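Local coordinates for protein aromatic-amino-acid:2-oxoglutarate transaminase (Candida albicans, PDB 6HND) that probably transfers amino groups between aromatic amino acids, or 2-aminoadipate, and 2-oxo acids, using pyridoxal 5'-phosphate as its cofactor, at residues B[158-164]-B[348-354]; B[165-170]-B[335-339]. All coordinates share one frame. Numbering follows the deposited sequence.

Contact 1. Residues B[158-164]-B[348-354]; sequences WNVFITT and RLGFIVG. With PLP (pyridoxal-5'-phosphate), chain E.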
loop_
_atom_site.group_PDB
_atom_site.type_symbol
_atom_site.label_atom_id
_atom_site.label_comp_id
_atom_site.label_asym_id
_atom_site.label_seq_id
_atom_site.Cartn_x
_atom_site.Cartn_y
_atom_site.Cartn_z
ATOM N N TRP B 158 -2.649 1.874 -24.357
ATOM C CA TRP B 158 -1.945 1.496 -23.109
ATOM C C TRP B 158 -2.088 2.636 -22.108
ATOM O O TRP B 158 -2.411 3.785 -22.531
ATOM C CB TRP B 158 -0.471 1.176 -23.366
ATOM C CG TRP B 158 0.357 2.300 -23.912
ATOM C CD1 TRP B 158 0.552 2.574 -25.231
ATOM C CD2 TRP B 158 1.224 3.197 -23.194
ATOM N NE1 TRP B 158 1.449 3.590 -25.388
ATOM C CE2 TRP B 158 1.884 3.997 -24.162
ATOM C CE3 TRP B 158 1.514 3.411 -21.837
ATOM C CZ2 TRP B 158 2.767 5.019 -23.825
ATOM C CZ3 TRP B 158 2.369 4.441 -21.496
ATOM C CH2 TRP B 158 2.991 5.228 -22.479
ATOM N N ASN B 159 -1.813 2.331 -20.847
ATOM C CA ASN B 159 -1.792 3.349 -19.775
ATOM C C ASN B 159 -0.853 2.900 -18.648
ATOM O O ASN B 159 -0.391 1.746 -18.655
ATOM C CB ASN B 159 -3.231 3.630 -19.328
ATOM C CG ASN B 159 -3.399 4.916 -18.557
ATOM O OD1 ASN B 159 -2.503 5.782 -18.536
ATOM N ND2 ASN B 159 -4.534 4.999 -17.872
ATOM N N VAL B 160 -0.546 3.816 -17.734
ATOM C CA VAL B 160 0.286 3.528 -16.547
ATOM C C VAL B 160 -0.617 3.631 -15.311
ATOM O O VAL B 160 -1.690 4.224 -15.403
ATOM C CB VAL B 160 1.532 4.441 -16.508
ATOM C CG1 VAL B 160 2.474 4.113 -17.641
ATOM C CG2 VAL B 160 1.211 5.916 -16.562
ATOM N N PHE B 161 -0.146 3.083 -14.195
ATOM C CA PHE B 161 -0.817 3.053 -12.874
ATOM C C PHE B 161 0.259 3.044 -11.779
ATOM O O PHE B 161 1.095 2.128 -11.768
ATOM C CB PHE B 161 -1.686 1.806 -12.787
ATOM C CG PHE B 161 -2.636 1.794 -11.633
ATOM C CD1 PHE B 161 -2.229 1.351 -10.389
ATOM C CD2 PHE B 161 -3.953 2.188 -11.803
ATOM C CE1 PHE B 161 -3.120 1.319 -9.331
ATOM C CE2 PHE B 161 -4.847 2.137 -10.751
ATOM C CZ PHE B 161 -4.425 1.701 -9.515
ATOM N N ILE B 162 0.237 4.030 -10.890
ATOM C CA ILE B 162 1.227 4.132 -9.788
ATOM C C ILE B 162 0.957 2.981 -8.807
ATOM O O ILE B 162 -0.211 2.810 -8.389
ATOM C CB ILE B 162 1.164 5.509 -9.111
ATOM C CG1 ILE B 162 1.396 6.648 -10.101
ATOM C CG2 ILE B 162 2.132 5.560 -7.936
ATOM C CD1 ILE B 162 2.595 6.437 -11.023
ATOM N N THR B 163 2.015 2.237 -8.462
ATOM C CA THR B 163 2.001 1.124 -7.480
ATOM C C THR B 163 2.868 1.462 -6.275
ATOM O O THR B 163 3.510 2.531 -6.262
ATOM C CB THR B 163 2.521 -0.162 -8.113
ATOM O OG1 THR B 163 3.909 0.075 -8.370
ATOM C CG2 THR B 163 1.776 -0.523 -9.384
ATOM N N THR B 164 2.926 0.549 -5.315
ATOM C CA THR B 164 3.795 0.701 -4.125
ATOM C C THR B 164 5.086 -0.109 -4.313
ATOM O O THR B 164 5.740 -0.374 -3.316
ATOM C CB THR B 164 2.994 0.406 -2.854
ATOM O OG1 THR B 164 2.398 -0.898 -2.865
ATOM C CG2 THR B 164 1.905 1.443 -2.674
ATOM N N ARG B 348 8.560 2.603 -1.442
ATOM C CA ARG B 348 7.390 1.735 -1.755
ATOM C C ARG B 348 6.595 2.416 -2.892
ATOM O O ARG B 348 5.465 2.847 -2.663
ATOM C CB ARG B 348 6.488 1.560 -0.528
ATOM C CG ARG B 348 7.097 0.861 0.676
ATOM C CD ARG B 348 7.342 -0.606 0.421
ATOM N NE ARG B 348 8.577 -0.710 -0.334
ATOM C CZ ARG B 348 8.947 -1.753 -1.056
ATOM N NH1 ARG B 348 10.116 -1.702 -1.675
ATOM N NH2 ARG B 348 8.169 -2.826 -1.169
ATOM N N LEU B 349 7.221 2.588 -4.048
ATOM C CA LEU B 349 6.676 3.310 -5.218
ATOM C C LEU B 349 7.181 2.655 -6.493
ATOM O O LEU B 349 8.357 2.293 -6.553
ATOM C CB LEU B 349 7.070 4.792 -5.198
ATOM C CG LEU B 349 6.231 5.669 -6.133
ATOM C CD1 LEU B 349 4.834 5.817 -5.594
ATOM C CD2 LEU B 349 6.870 7.031 -6.325
ATOM N N GLY B 350 6.265 2.440 -7.432
ATOM C CA GLY B 350 6.589 1.946 -8.774
ATOM C C GLY B 350 5.472 2.277 -9.729
ATOM O O GLY B 350 4.630 3.145 -9.386
ATOM N N PHE B 351 5.426 1.595 -10.872
ATOM C CA PHE B 351 4.254 1.686 -11.771
ATOM C C PHE B 351 4.167 0.419 -12.611
ATOM O O PHE B 351 5.157 -0.305 -12.753
ATOM C CB PHE B 351 4.306 2.981 -12.596
ATOM C CG PHE B 351 5.494 3.120 -13.510
ATOM C CD1 PHE B 351 6.690 3.642 -13.045
ATOM C CD2 PHE B 351 5.406 2.734 -14.832
ATOM C CE1 PHE B 351 7.774 3.770 -13.898
ATOM C CE2 PHE B 351 6.501 2.839 -15.675
ATOM C CZ PHE B 351 7.683 3.348 -15.206
ATOM N N ILE B 352 2.993 0.204 -13.182
ATOM C CA ILE B 352 2.779 -0.824 -14.223
ATOM C C ILE B 352 2.376 -0.108 -15.516
ATOM O O ILE B 352 1.901 1.049 -15.463
ATOM C CB ILE B 352 1.773 -1.909 -13.797
ATOM C CG1 ILE B 352 0.395 -1.339 -13.487
ATOM C CG2 ILE B 352 2.352 -2.717 -12.646
ATOM C CD1 ILE B 352 -0.604 -2.370 -13.109
ATOM N N VAL B 353 2.648 -0.778 -16.635
ATOM C CA VAL B 353 2.283 -0.348 -18.005
ATOM C C VAL B 353 1.534 -1.528 -18.592
ATOM O O VAL B 353 2.069 -2.637 -18.465
ATOM C CB VAL B 353 3.523 -0.025 -18.844
ATOM C CG1 VAL B 353 3.162 0.623 -20.177
ATOM C CG2 VAL B 353 4.530 0.801 -18.060
ATOM N N GLY B 354 0.348 -1.277 -19.141
ATOM C CA GLY B 354 -0.507 -2.300 -19.764
ATOM C C GLY B 354 -1.663 -1.679 -20.516
ATOM O O GLY B 354 -1.762 -0.416 -20.550
HETATM N N1 PLP E . 11.252 -8.497 -8.729
HETATM C C2 PLP E . 12.563 -8.682 -8.805
HETATM C C2A PLP E . 13.063 -9.542 -9.915
HETATM C C3 PLP E . 13.444 -8.050 -7.884
HETATM O O3 PLP E . 14.791 -8.257 -7.995
HETATM C C4 PLP E . 12.908 -7.228 -6.858
HETATM C C4A PLP E . 13.830 -6.492 -5.960
HETATM C C5 PLP E . 11.509 -7.046 -6.822
HETATM C C6 PLP E . 10.748 -7.709 -7.754
HETATM C C5A PLP E . 10.805 -6.280 -5.732
HETATM O O4P PLP E . 10.896 -4.834 -5.827
HETATM P P PLP E . 10.080 -3.908 -4.777
HETATM O O1P PLP E . 8.761 -4.614 -4.490
HETATM O O2P PLP E . 9.992 -2.595 -5.551
HETATM O O3P PLP E . 10.928 -3.804 -3.550
HETATM O O HOH W 1 5.383 -2.386 -1.494
#
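Thr163, Thr164 and Ile352 bury the most surface where strand 158-163, outermost in the mixed sheet within this chain, pairs antiparallel with strand 350-354. Thr163 lies opposite Gly350 in a hydrogen-bonded pair: Thr163 N donates to Gly350 O (2.9 Å) and Gly350 N returns the bond to Thr163 O (3.0 Å). A side chain at position 350 would run into Thr163 OG1, so glycine lets the threonine hydroxyl lie over the partner backbone, hydrogen-bonded to Gly165 O. The ladder continues through Phe161 with Ile352 and Asn159 with Gly354. Ile352 shares its sheet face with Phe161 and Thr163, touching them through CG1 to Phe161 CB (3.8 Å) and CG2 to Thr163 CG2 (4.0 Å); helices 356-369 and 166-177 cover this side. On the other face Val160, Ile162 and Phe351 pack against helix 137-151. Beyond the last pair, Thr164 CA makes a CA-H...O contact with Arg348 O (3.1 Å), and Thr164 O is hydrogen-bonded to a water (2.7 Å) that also takes a weak bond from Arg348 NH2 (2.8 Å). The Thr164 hydroxyl turns elsewhere, to Asn370. Arg348 NH1 donates to PLP O3P (2.9 Å) and also to Pro345 O. A backbone ladder flanked by apolar side chains thus gives way to a polar end, consistent with the pairing placing the loop from which the Arg348 guanidinium reaches the cofactor phosphate.

Contact 2. Residues B[165-170]-B[335-339]; sequences GASDGL and RVETF. With PLP (pyridoxal-5'-phosphate), chain E.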
loop_
_atom_site.group_PDB
_atom_site.type_symbol
_atom_site.label_atom_id
_atom_site.label_comp_id
_atom_site.label_asym_id
_atom_site.label_seq_id
_atom_site.Cartn_x
_atom_site.Cartn_y
_atom_site.Cartn_z
ATOM N N GLY B 165 5.444 -0.450 -5.550
ATOM C CA GLY B 165 6.705 -1.143 -5.882
ATOM C C GLY B 165 6.498 -2.307 -6.823
ATOM O O GLY B 165 5.379 -2.516 -7.296
ATOM N N ALA B 166 7.543 -3.078 -7.066
ATOM C CA ALA B 166 7.512 -4.202 -8.015
ATOM C C ALA B 166 6.568 -5.307 -7.516
ATOM O O ALA B 166 5.732 -5.779 -8.313
ATOM C CB ALA B 166 8.907 -4.709 -8.237
ATOM N N SER B 167 6.698 -5.702 -6.254
ATOM C CA SER B 167 5.896 -6.767 -5.609
ATOM C C SER B 167 4.405 -6.392 -5.624
ATOM O O SER B 167 3.556 -7.258 -5.919
ATOM C CB SER B 167 6.421 -7.034 -4.221
ATOM O OG SER B 167 7.784 -7.446 -4.281
ATOM N N ASP B 168 4.088 -5.124 -5.377
ATOM C CA ASP B 168 2.723 -4.591 -5.567
ATOM C C ASP B 168 2.251 -4.738 -7.039
ATOM O O ASP B 168 1.075 -5.190 -7.264
ATOM C CB ASP B 168 2.653 -3.127 -5.133
ATOM C CG ASP B 168 1.207 -2.686 -5.079
ATOM O OD1 ASP B 168 0.412 -3.454 -4.501
ATOM O OD2 ASP B 168 0.882 -1.610 -5.647
ATOM N N GLY B 169 3.077 -4.326 -8.010
ATOM C CA GLY B 169 2.800 -4.514 -9.453
ATOM C C GLY B 169 2.559 -5.979 -9.823
ATOM O O GLY B 169 1.600 -6.262 -10.548
ATOM N N LEU B 170 3.397 -6.886 -9.316
ATOM C CA LEU B 170 3.314 -8.351 -9.565
ATOM C C LEU B 170 2.032 -8.956 -8.974
ATOM O O LEU B 170 1.458 -9.878 -9.582
ATOM C CB LEU B 170 4.543 -9.027 -8.956
ATOM C CG LEU B 170 5.881 -8.699 -9.616
ATOM C CD1 LEU B 170 7.008 -9.334 -8.821
ATOM C CD2 LEU B 170 5.895 -9.151 -11.068
ATOM N N ARG B 335 3.880 -4.668 -18.110
ATOM C CA ARG B 335 5.267 -4.385 -17.632
ATOM C C ARG B 335 5.226 -3.867 -16.187
ATOM O O ARG B 335 4.487 -2.884 -15.914
ATOM C CB ARG B 335 5.991 -3.373 -18.519
ATOM C CG ARG B 335 7.357 -2.994 -17.972
ATOM C CD ARG B 335 8.033 -1.925 -18.805
ATOM N NE ARG B 335 9.357 -1.528 -18.333
ATOM C CZ ARG B 335 10.480 -2.200 -18.539
ATOM N NH1 ARG B 335 10.462 -3.357 -19.175
ATOM N NH2 ARG B 335 11.621 -1.713 -18.070
ATOM N N VAL B 336 5.992 -4.496 -15.299
ATOM C CA VAL B 336 6.155 -4.017 -13.897
ATOM C C VAL B 336 7.455 -3.218 -13.742
ATOM O O VAL B 336 8.547 -3.771 -14.011
ATOM C CB VAL B 336 6.113 -5.216 -12.936
ATOM C CG1 VAL B 336 6.314 -4.780 -11.483
ATOM C CG2 VAL B 336 4.805 -5.958 -13.119
ATOM N N GLU B 337 7.341 -1.984 -13.272
ATOM C CA GLU B 337 8.492 -1.119 -12.914
ATOM C C GLU B 337 8.462 -0.809 -11.413
ATOM O O GLU B 337 7.377 -0.963 -10.805
ATOM C CB GLU B 337 8.443 0.189 -13.701
ATOM C CG GLU B 337 8.756 0.027 -15.172
ATOM C CD GLU B 337 10.009 0.721 -15.686
ATOM O OE1 GLU B 337 10.828 1.242 -14.881
ATOM O OE2 GLU B 337 10.174 0.713 -16.885
ATOM N N THR B 338 9.613 -0.391 -10.862
ATOM C CA THR B 338 9.765 0.092 -9.463
ATOM C C THR B 338 10.802 1.229 -9.414
ATOM O O THR B 338 11.696 1.286 -10.305
ATOM C CB THR B 338 10.116 -1.071 -8.522
ATOM O OG1 THR B 338 10.212 -0.663 -7.151
ATOM C CG2 THR B 338 11.417 -1.732 -8.908
ATOM N N PHE B 339 10.722 2.058 -8.372
ATOM C CA PHE B 339 11.746 3.076 -8.038
ATOM C C PHE B 339 12.671 2.498 -6.973
ATOM O O PHE B 339 13.541 3.235 -6.520
ATOM C CB PHE B 339 11.117 4.398 -7.594
ATOM C CG PHE B 339 10.329 5.102 -8.671
ATOM C CD1 PHE B 339 10.974 5.824 -9.654
ATOM C CD2 PHE B 339 8.946 5.021 -8.709
ATOM C CE1 PHE B 339 10.248 6.464 -10.650
ATOM C CE2 PHE B 339 8.228 5.640 -9.717
ATOM C CZ PHE B 339 8.878 6.369 -10.685
HETATM N N1 PLP E . 11.252 -8.497 -8.729
HETATM C C2 PLP E . 12.563 -8.682 -8.805
HETATM C C2A PLP E . 13.063 -9.542 -9.915
HETATM C C3 PLP E . 13.444 -8.050 -7.884
HETATM O O3 PLP E . 14.791 -8.257 -7.995
HETATM C C4 PLP E . 12.908 -7.228 -6.858
HETATM C C4A PLP E . 13.830 -6.492 -5.960
HETATM C C5 PLP E . 11.509 -7.046 -6.822
HETATM C C6 PLP E . 10.748 -7.709 -7.754
HETATM C C5A PLP E . 10.805 -6.280 -5.732
HETATM O O4P PLP E . 10.896 -4.834 -5.827
HETATM P P PLP E . 10.080 -3.908 -4.777
HETATM O O1P PLP E . 8.761 -4.614 -4.490
HETATM O O2P PLP E . 9.992 -2.595 -5.551
HETATM O O3P PLP E . 10.928 -3.804 -3.550
HETATM O O HOH W 2 4.916 -1.717 -10.034
#
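Helix-on-sheet packing at the cofactor site joins the first turn of helix 166-177 to the C-terminal end of strand 333-338, deep inside the PLP domain. The short segments run nearly antiparallel, at 159°, with their axes 7.4 Å apart, a close approach permitted by small residues on the helix. Val336 contributes most, with 80 Å² covered: its CG1 meets Ala166 O at 3.4 Å and Ala166 CB at 4.2 Å, while its CG2 reaches Leu170 CD2 at 3.9 Å. Gly169 leaves the space for it, since a CB there would collide with Val336 CG1. Ala166 also meets the next inward-facing strand residue, its CB 3.8 Å from Thr338 CB. This is the phosphate-binding helix N-terminus of the fold type I aminotransferases, with Gly165 at the N-cap. Ala166 N donates to PLP O2P and Ser167 N to PLP O1P, both at 2.9 Å, and Ser167 OG adds a bond to PLP O1P (3.0 Å). From the strand side Thr338 OG1 donates to PLP O2P at 2.5 Å, so that helix and strand share one phosphate oxygen. Gly165 has a backbone conformation (phi 133°) that calls for glycine, and a CB there would also strike PLP O2P. Between the two segments, a water lies within hydrogen-bonding distance of Gly165 O (2.9 Å) and Glu337 O (2.7 Å) and links the backbones.

Overall arrangement
Both contacts are buried, their centres 7 Å apart, and they share the large mixed sheet: strand 350-355 of contact 1 is the neighbour of strand 333-338 of contact 2, joined by probable hydrogen bonds from Arg335 N to Val353 O (2.7 Å) and from Glu337 N to Phe351 O (2.8 Å). Strand 158-163 runs on into helix 166-177, so the chain passes directly from one contact to the other. Contact 1, at the sheet margin, is held by backbone pairing and buries 631 Å²; contact 2, closer to the chain centre, buries 238 Å² through side-chain packing and a bridging water. Their cofactor-facing ends converge on one PLP phosphate, contact 1 supplying a guanidinium and contact 2 amides and hydroxyls.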